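Pyridoxamine 5-phosphate-dependent dehydrase (PDB 3B8X) removes the C3'-hydroxyl group from GDP-4-keto-6-deoxymannose by a coupled transamination-deoxygenation in the biosynthesis of L-colitose. Local coordinates at residues P86-Q98 against V336-F350. The protein carries 1 engineered substitution. Residues are numbered along the deposited sequence; the frame is centred on the assembly and turned at random.
Sequences PAVSWSTTYYPLQ and VTGNFLKNTDVLKYF. With NA (sodium ion), chain M; G4M ([(2R,3S,4R,5R)-5-(2-amino-6-oxo-1,6-dihydro-9H-purin-9-yl)-3,4-dihydroxytetrahydrofuran-2-yl]methyl (2R,3S,4S,5S,6R)-3,4-dihydroxy-5-[({3-hydroxy-2-methyl-5-[(phosphonooxy)methyl]pyridin-4-yl}methyl)amino]-6-methyltetrahydro-2H-pyran-2-yl dihydrogen diphosphate), chain O.
The backbone N of F340 donates to A87 O at 3.0 Å, tying the loop after strand 82-86 to the 3-10 segment 340-342. In this PLP-dependent aminotransferase fold, 86-98 leaves the central mixed sheet and enters helix 91-99, which carries part of the cofactor pocket. A second backbone bond, T337 N to S89 O, is less certain because that oxygen sits too close to a neighbour in the model. At the far end, the Q98 side chain is bent at chi2 (-90°), which places NE2 3.2 Å from Y349 O, above the carbonyl plane; glutamine suits the place because its flexible methylene chain can carry a rigid amide N-H to a backbone carbonyl. N343 and D345 hold a sodium ion that F244 O of the second subunit also binds, and Y95 OH bonds to H217 O of that subunit, so the contact borders the dimer interface.

Between these polar groups lie the aromatics. Y94 and F340 stack face to face, centroids 4.0 Å apart and planes inclined by 27°, with Y94 CD2 over the centre of the F340 ring. Tyrosine suits this buried place because its ring can stack while its hydroxyl donates to P86 O. V346 CG1 meets the edge of the Y95 ring.

W90 lays one broad indole face over the cofactor-sugar adduct, its CG 3.4 Å from C4L, while branched V336 packs CG1 against the ring edge, 3.9 Å from CE3. Farther down the helix, Q98 CB sits over the centre of the F350 ring, 3.6 Å from its centroid, in a CH-pi contact.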
loop_
_atom_site.group_PDB
_atom_site.type_symbol
_atom_site.label_atom_id
_atom_site.label_comp_id
_atom_site.label_asym_id
_atom_site.label_seq_id
_atom_site.Cartn_x
_atom_site.Cartn_y
_atom_site.Cartn_z
ATOM N N PRO B 86 2.053 -16.109 -16.709
ATOM C CA PRO B 86 3.251 -16.252 -17.562
ATOM C C PRO B 86 4.496 -16.172 -16.679
ATOM O O PRO B 86 4.449 -15.718 -15.530
ATOM C CB PRO B 86 3.176 -15.026 -18.482
ATOM C CG PRO B 86 2.454 -13.998 -17.648
ATOM C CD PRO B 86 1.382 -14.813 -16.924
ATOM N N ALA B 87 5.602 -16.657 -17.216
ATOM C CA ALA B 87 6.882 -16.775 -16.545
ATOM C C ALA B 87 7.601 -15.451 -16.426
ATOM O O ALA B 87 8.595 -15.370 -15.727
ATOM C CB ALA B 87 7.783 -17.778 -17.301
ATOM N N VAL B 88 7.194 -14.456 -17.208
ATOM C CA VAL B 88 7.933 -13.204 -17.182
ATOM C C VAL B 88 6.939 -12.120 -16.983
ATOM O O VAL B 88 5.931 -12.058 -17.687
ATOM C CB VAL B 88 8.601 -12.870 -18.546
ATOM C CG1 VAL B 88 9.309 -11.440 -18.503
ATOM C CG2 VAL B 88 9.563 -14.012 -18.968
ATOM N N SER B 89 7.209 -11.266 -15.999
ATOM C CA SER B 89 6.331 -10.119 -15.795
ATOM C C SER B 89 6.939 -9.266 -14.709
ATOM O O SER B 89 8.145 -9.115 -14.672
ATOM C CB SER B 89 4.880 -10.521 -15.511
ATOM O OG SER B 89 4.714 -10.917 -14.165
ATOM N N TRP B 90 6.121 -8.754 -13.802
ATOM C CA TRP B 90 6.647 -7.932 -12.726
ATOM C C TRP B 90 6.472 -8.678 -11.399
ATOM O O TRP B 90 5.598 -9.526 -11.252
ATOM C CB TRP B 90 5.980 -6.537 -12.733
ATOM C CG TRP B 90 6.592 -5.572 -11.745
ATOM C CD1 TRP B 90 6.050 -5.171 -10.562
ATOM C CD2 TRP B 90 7.867 -4.909 -11.864
ATOM N NE1 TRP B 90 6.916 -4.275 -9.932
ATOM C CE2 TRP B 90 8.057 -4.155 -10.684
ATOM C CE3 TRP B 90 8.886 -4.918 -12.840
ATOM C CZ2 TRP B 90 9.195 -3.381 -10.473
ATOM C CZ3 TRP B 90 10.050 -4.172 -12.609
ATOM C CH2 TRP B 90 10.175 -3.389 -11.446
ATOM N N SER B 91 7.331 -8.368 -10.447
ATOM C CA SER B 91 7.353 -9.077 -9.179
ATOM C C SER B 91 5.994 -9.065 -8.487
ATOM O O SER B 91 5.490 -10.086 -7.994
ATOM C CB SER B 91 8.426 -8.436 -8.285
ATOM O OG SER B 91 8.069 -7.095 -7.950
ATOM N N THR B 92 5.405 -7.878 -8.444
ATOM C CA THR B 92 4.102 -7.674 -7.823
ATOM C C THR B 92 2.912 -8.207 -8.624
ATOM O O THR B 92 1.785 -8.111 -8.169
ATOM C CB THR B 92 3.877 -6.246 -7.272
ATOM O OG1 THR B 92 3.868 -5.302 -8.350
ATOM C CG2 THR B 92 4.920 -5.864 -6.237
ATOM N N THR B 93 3.164 -8.796 -9.794
ATOM C CA THR B 93 2.137 -9.574 -10.477
ATOM C C THR B 93 2.025 -10.877 -9.630
ATOM O O THR B 93 0.919 -11.360 -9.297
ATOM C CB THR B 93 2.563 -10.010 -11.863
ATOM O OG1 THR B 93 2.866 -8.847 -12.634
ATOM C CG2 THR B 93 1.382 -10.723 -12.532
ATOM N N TYR B 94 3.177 -11.395 -9.221
ATOM C CA TYR B 94 3.251 -12.651 -8.455
ATOM C C TYR B 94 2.954 -12.690 -6.932
ATOM O O TYR B 94 2.358 -13.657 -6.417
ATOM C CB TYR B 94 4.641 -13.248 -8.682
ATOM C CG TYR B 94 4.946 -13.444 -10.147
ATOM C CD1 TYR B 94 4.185 -14.307 -10.925
ATOM C CD2 TYR B 94 5.969 -12.730 -10.748
ATOM C CE1 TYR B 94 4.447 -14.428 -12.283
ATOM C CE2 TYR B 94 6.277 -12.871 -12.080
ATOM C CZ TYR B 94 5.523 -13.743 -12.835
ATOM O OH TYR B 94 5.813 -13.860 -14.185
ATOM N N TYR B 95 3.419 -11.684 -6.194
ATOM C CA TYR B 95 3.314 -11.725 -4.726
ATOM C C TYR B 95 1.914 -11.894 -4.157
ATOM O O TYR B 95 1.721 -12.651 -3.191
ATOM C CB TYR B 95 4.062 -10.564 -4.061
ATOM C CG TYR B 95 5.560 -10.371 -4.417
ATOM C CD1 TYR B 95 6.421 -11.437 -4.712
ATOM C CD2 TYR B 95 6.095 -9.092 -4.478
ATOM C CE1 TYR B 95 7.776 -11.212 -5.017
ATOM C CE2 TYR B 95 7.422 -8.869 -4.763
ATOM C CZ TYR B 95 8.254 -9.920 -5.049
ATOM O OH TYR B 95 9.591 -9.644 -5.273
ATOM N N PRO B 96 0.968 -11.080 -4.646
ATOM C CA PRO B 96 -0.389 -11.147 -4.088
ATOM C C PRO B 96 -0.869 -12.605 -4.230
ATOM O O PRO B 96 -1.720 -13.071 -3.507
ATOM C CB PRO B 96 -1.211 -10.210 -5.002
ATOM C CG PRO B 96 -0.192 -9.284 -5.642
ATOM C CD PRO B 96 1.110 -10.071 -5.716
ATOM N N LEU B 97 -0.316 -13.346 -5.172
ATOM C CA LEU B 97 -0.808 -14.698 -5.388
ATOM C C LEU B 97 -0.396 -15.505 -4.204
ATOM O O LEU B 97 -1.189 -16.217 -3.597
ATOM C CB LEU B 97 -0.252 -15.269 -6.698
ATOM C CG LEU B 97 -0.503 -14.481 -7.993
ATOM C CD1 LEU B 97 -0.024 -15.312 -9.174
ATOM C CD2 LEU B 97 -2.003 -14.132 -8.172
ATOM N N GLN B 98 0.856 -15.337 -3.813
ATOM C CA GLN B 98 1.371 -16.088 -2.671
ATOM C C GLN B 98 0.779 -15.528 -1.403
ATOM O O GLN B 98 0.647 -16.240 -0.429
ATOM C CB GLN B 98 2.869 -15.856 -2.563
ATOM C CG GLN B 98 3.562 -16.580 -1.401
ATOM C CD GLN B 98 3.609 -15.764 -0.107
ATOM O OE1 GLN B 98 3.415 -14.546 -0.089
ATOM N NE2 GLN B 98 3.793 -16.470 1.009
ATOM N N VAL B 336 12.026 -6.803 -17.552
ATOM C CA VAL B 336 11.355 -6.952 -16.271
ATOM C C VAL B 336 11.876 -8.060 -15.359
ATOM O O VAL B 336 13.081 -8.087 -15.142
ATOM C CB VAL B 336 9.814 -6.882 -16.379
ATOM C CG1 VAL B 336 9.460 -5.423 -16.704
ATOM C CG2 VAL B 336 9.297 -7.780 -17.538
ATOM N N THR B 337 11.029 -8.992 -14.881
ATOM C CA THR B 337 11.536 -10.081 -13.993
ATOM C C THR B 337 12.502 -11.054 -14.712
ATOM O O THR B 337 13.213 -11.838 -14.068
ATOM C CB THR B 337 10.384 -11.001 -13.522
ATOM O OG1 THR B 337 9.649 -11.455 -14.673
ATOM C CG2 THR B 337 9.435 -10.276 -12.571
ATOM N N GLY B 338 12.480 -11.054 -16.047
ATOM C CA GLY B 338 13.229 -12.035 -16.824
ATOM C C GLY B 338 12.483 -13.320 -16.498
ATOM O O GLY B 338 11.263 -13.292 -16.253
ATOM N N ASN B 339 13.206 -14.433 -16.427
ATOM C CA ASN B 339 12.575 -15.684 -16.036
ATOM C C ASN B 339 12.367 -15.696 -14.526
ATOM O O ASN B 339 13.287 -15.928 -13.729
ATOM C CB ASN B 339 13.454 -16.865 -16.381
ATOM C CG ASN B 339 12.870 -18.170 -15.875
ATOM O OD1 ASN B 339 11.660 -18.290 -15.698
ATOM N ND2 ASN B 339 13.715 -19.151 -15.662
ATOM N N PHE B 340 11.142 -15.409 -14.122
ATOM C CA PHE B 340 10.861 -15.355 -12.710
ATOM C C PHE B 340 11.189 -16.686 -12.042
ATOM O O PHE B 340 11.418 -16.720 -10.840
ATOM C CB PHE B 340 9.399 -14.972 -12.484
ATOM C CG PHE B 340 9.097 -14.510 -11.085
ATOM C CD1 PHE B 340 9.471 -13.243 -10.670
ATOM C CD2 PHE B 340 8.408 -15.325 -10.197
ATOM C CE1 PHE B 340 9.193 -12.798 -9.384
ATOM C CE2 PHE B 340 8.115 -14.905 -8.900
ATOM C CZ PHE B 340 8.540 -13.641 -8.488
ATOM N N LEU B 341 11.210 -17.795 -12.782
ATOM C CA LEU B 341 11.464 -19.030 -12.074
ATOM C C LEU B 341 12.834 -19.165 -11.498
ATOM O O LEU B 341 13.103 -20.049 -10.710
ATOM C CB LEU B 341 11.011 -20.261 -12.827
ATOM C CG LEU B 341 9.509 -20.056 -12.831
ATOM C CD1 LEU B 341 8.947 -20.016 -14.247
ATOM C CD2 LEU B 341 8.840 -21.062 -11.901
ATOM N N LYS B 342 13.697 -18.232 -11.825
ATOM C CA LYS B 342 15.014 -18.323 -11.269
ATOM C C LYS B 342 14.989 -17.928 -9.820
ATOM O O LYS B 342 15.939 -18.203 -9.093
ATOM C CB LYS B 342 15.945 -17.369 -12.004
ATOM C CG LYS B 342 15.622 -15.932 -11.686
ATOM C CD LYS B 342 16.390 -14.938 -12.535
ATOM C CE LYS B 342 15.453 -13.763 -12.891
ATOM N NZ LYS B 342 16.141 -12.602 -13.544
ATOM N N ASN B 343 13.927 -17.257 -9.398
ATOM C CA ASN B 343 13.870 -16.699 -8.051
ATOM C C ASN B 343 13.582 -17.687 -6.933
ATOM O O ASN B 343 12.522 -17.695 -6.306
ATOM C CB ASN B 343 12.959 -15.457 -7.982
ATOM C CG ASN B 343 13.441 -14.307 -8.877
ATOM O OD1 ASN B 343 14.481 -13.693 -8.630
ATOM N ND2 ASN B 343 12.645 -13.964 -9.901
ATOM N N THR B 344 14.597 -18.475 -6.631
ATOM C CA THR B 344 14.509 -19.460 -5.573
ATOM C C THR B 344 14.280 -18.787 -4.220
ATOM O O THR B 344 13.653 -19.367 -3.342
ATOM C CB THR B 344 15.811 -20.332 -5.529
ATOM O OG1 THR B 344 16.956 -19.517 -5.806
ATOM C CG2 THR B 344 15.724 -21.437 -6.557
ATOM N N ASP B 345 14.822 -17.578 -4.046
ATOM C CA ASP B 345 14.709 -16.847 -2.790
ATOM C C ASP B 345 13.280 -16.501 -2.413
ATOM O O ASP B 345 12.869 -16.669 -1.262
ATOM C CB ASP B 345 15.554 -15.583 -2.854
ATOM C CG ASP B 345 15.490 -14.900 -4.219
ATOM O OD1 ASP B 345 14.702 -15.317 -5.105
ATOM O OD2 ASP B 345 16.310 -13.977 -4.403
ATOM N N VAL B 346 12.525 -16.071 -3.422
ATOM C CA VAL B 346 11.128 -15.685 -3.285
ATOM C C VAL B 346 10.215 -16.905 -3.414
ATOM O O VAL B 346 9.185 -17.047 -2.724
ATOM C CB VAL B 346 10.810 -14.699 -4.457
ATOM C CG1 VAL B 346 9.343 -14.510 -4.692
ATOM C CG2 VAL B 346 11.467 -13.382 -4.223
ATOM N N LEU B 347 10.605 -17.786 -4.323
ATOM C CA LEU B 347 9.804 -18.942 -4.650
ATOM C C LEU B 347 9.637 -19.912 -3.510
ATOM O O LEU B 347 8.633 -20.630 -3.430
ATOM C CB LEU B 347 10.292 -19.634 -5.921
ATOM C CG LEU B 347 9.877 -18.756 -7.095
ATOM C CD1 LEU B 347 10.521 -19.197 -8.430
ATOM C CD2 LEU B 347 8.359 -18.828 -7.142
ATOM N N LYS B 348 10.603 -19.900 -2.605
ATOM C CA LYS B 348 10.479 -20.769 -1.455
ATOM C C LYS B 348 9.248 -20.511 -0.618
ATOM O O LYS B 348 8.856 -21.384 0.161
ATOM C CB LYS B 348 11.740 -20.811 -0.598
ATOM C CG LYS B 348 12.133 -19.523 0.135
ATOM C CD LYS B 348 13.082 -19.921 1.275
ATOM C CE LYS B 348 13.863 -18.765 1.870
ATOM N NZ LYS B 348 15.021 -19.277 2.662
ATOM N N TYR B 349 8.618 -19.353 -0.810
ATOM C CA TYR B 349 7.437 -18.997 -0.031
ATOM C C TYR B 349 6.154 -19.312 -0.790
ATOM O O TYR B 349 5.047 -19.131 -0.272
ATOM C CB TYR B 349 7.485 -17.514 0.366
ATOM C CG TYR B 349 8.759 -17.110 1.067
ATOM C CD1 TYR B 349 9.738 -16.417 0.418
ATOM C CD2 TYR B 349 8.970 -17.412 2.422
ATOM C CE1 TYR B 349 10.898 -16.020 1.075
ATOM C CE2 TYR B 349 10.157 -17.034 3.084
ATOM C CZ TYR B 349 11.120 -16.332 2.392
ATOM O OH TYR B 349 12.283 -15.981 3.064
ATOM N N PHE B 350 6.314 -19.769 -2.026
ATOM C CA PHE B 350 5.174 -20.081 -2.881
ATOM C C PHE B 350 4.786 -21.551 -2.878
ATOM O O PHE B 350 5.616 -22.420 -2.682
ATOM C CB PHE B 350 5.526 -19.758 -4.339
ATOM C CG PHE B 350 5.378 -18.317 -4.704
ATOM C CD1 PHE B 350 6.149 -17.356 -4.078
ATOM C CD2 PHE B 350 4.477 -17.925 -5.696
ATOM C CE1 PHE B 350 6.017 -16.022 -4.437
ATOM C CE2 PHE B 350 4.313 -16.556 -6.045
ATOM C CZ PHE B 350 5.096 -15.620 -5.415
HETATM NA NA NA M . 15.659 -13.580 -6.630
HETATM O OP3 G4M O . 5.232 0.305 -10.265
HETATM P PL G4M O . 3.727 -0.030 -9.896
HETATM O OP1 G4M O . 3.549 -0.525 -8.360
HETATM O OP2 G4M O . 2.828 1.281 -10.135
HETATM O OP4 G4M O . 3.162 -1.136 -10.950
HETATM C C5B G4M O . 3.693 -2.380 -10.593
HETATM C C5L G4M O . 3.660 -3.234 -11.802
HETATM C C6L G4M O . 2.704 -4.237 -11.896
HETATM N N1L G4M O . 2.702 -5.040 -12.935
HETATM C C2L G4M O . 3.568 -4.951 -13.921
HETATM C C2A G4M O . 3.537 -5.948 -15.055
HETATM C C3L G4M O . 4.539 -3.955 -13.947
HETATM O O3L G4M O . 5.441 -3.960 -14.953
HETATM C C4L G4M O . 4.567 -3.033 -12.852
HETATM C C4A G4M O . 5.520 -2.008 -12.772
HETATM N N4A G4M O . 6.459 -1.937 -13.667
HETATM C C4G G4M O . 7.352 -0.833 -13.639
HETATM C C5G G4M O . 8.729 -1.219 -14.125
HETATM C C6G G4M O . 8.643 -1.955 -15.462
HETATM O O5G G4M O . 9.318 0.055 -14.366
HETATM C C3G G4M O . 7.521 -0.273 -12.218
HETATM O O3G G4M O . 6.782 0.941 -12.144
HETATM C C2G G4M O . 9.021 0.055 -11.962
HETATM O O2G G4M O . 9.193 0.909 -10.826
HETATM C C1G G4M O . 9.631 0.740 -13.162
HETATM O O1G G4M O . 11.035 0.559 -13.035
HETATM P P2 G4M O . 12.009 1.741 -13.464
HETATM O O3P G4M O . 11.583 2.308 -14.917
HETATM O O4P G4M O . 13.487 1.103 -13.663
HETATM O OPP G4M O . 11.837 2.803 -12.262
HETATM P P G4M O . 12.929 3.981 -12.289
HETATM O O1P G4M O . 14.502 3.607 -12.339
HETATM O O2P G4M O . 12.595 4.682 -10.899
HETATM O "O5'" G4M O . 12.476 5.093 -13.318
HETATM C "C5'" G4M O . 13.026 4.859 -14.598
HETATM C "C4'" G4M O . 13.676 6.156 -15.053
HETATM O "O4'" G4M O . 12.816 7.281 -14.703
HETATM C "C3'" G4M O . 15.007 6.375 -14.296
HETATM O "O3'" G4M O . 15.864 7.075 -15.186
HETATM C "C2'" G4M O . 14.589 7.246 -13.091
HETATM O "O2'" G4M O . 15.700 8.069 -12.715
HETATM C "C1'" G4M O . 13.521 8.108 -13.749
HETATM N N9 G4M O . 12.587 8.657 -12.761
HETATM C C8 G4M O . 11.718 7.938 -12.003
HETATM N N7 G4M O . 11.020 8.783 -11.271
HETATM C C4 G4M O . 12.404 9.993 -12.504
HETATM C C5 G4M O . 11.381 10.082 -11.531
HETATM C C6 G4M O . 10.962 11.384 -11.076
HETATM O O6 G4M O . 10.081 11.556 -10.247
HETATM N N3 G4M O . 12.979 11.106 -12.968
HETATM C C2 G4M O . 12.597 12.292 -12.523
HETATM N N1 G4M O . 11.603 12.455 -11.592
HETATM N N2 G4M O . 13.213 13.407 -13.000
HETATM O O HOH W 1 16.897 -15.562 -7.407
HETATM O O HOH W 2 17.602 -12.930 -7.771
#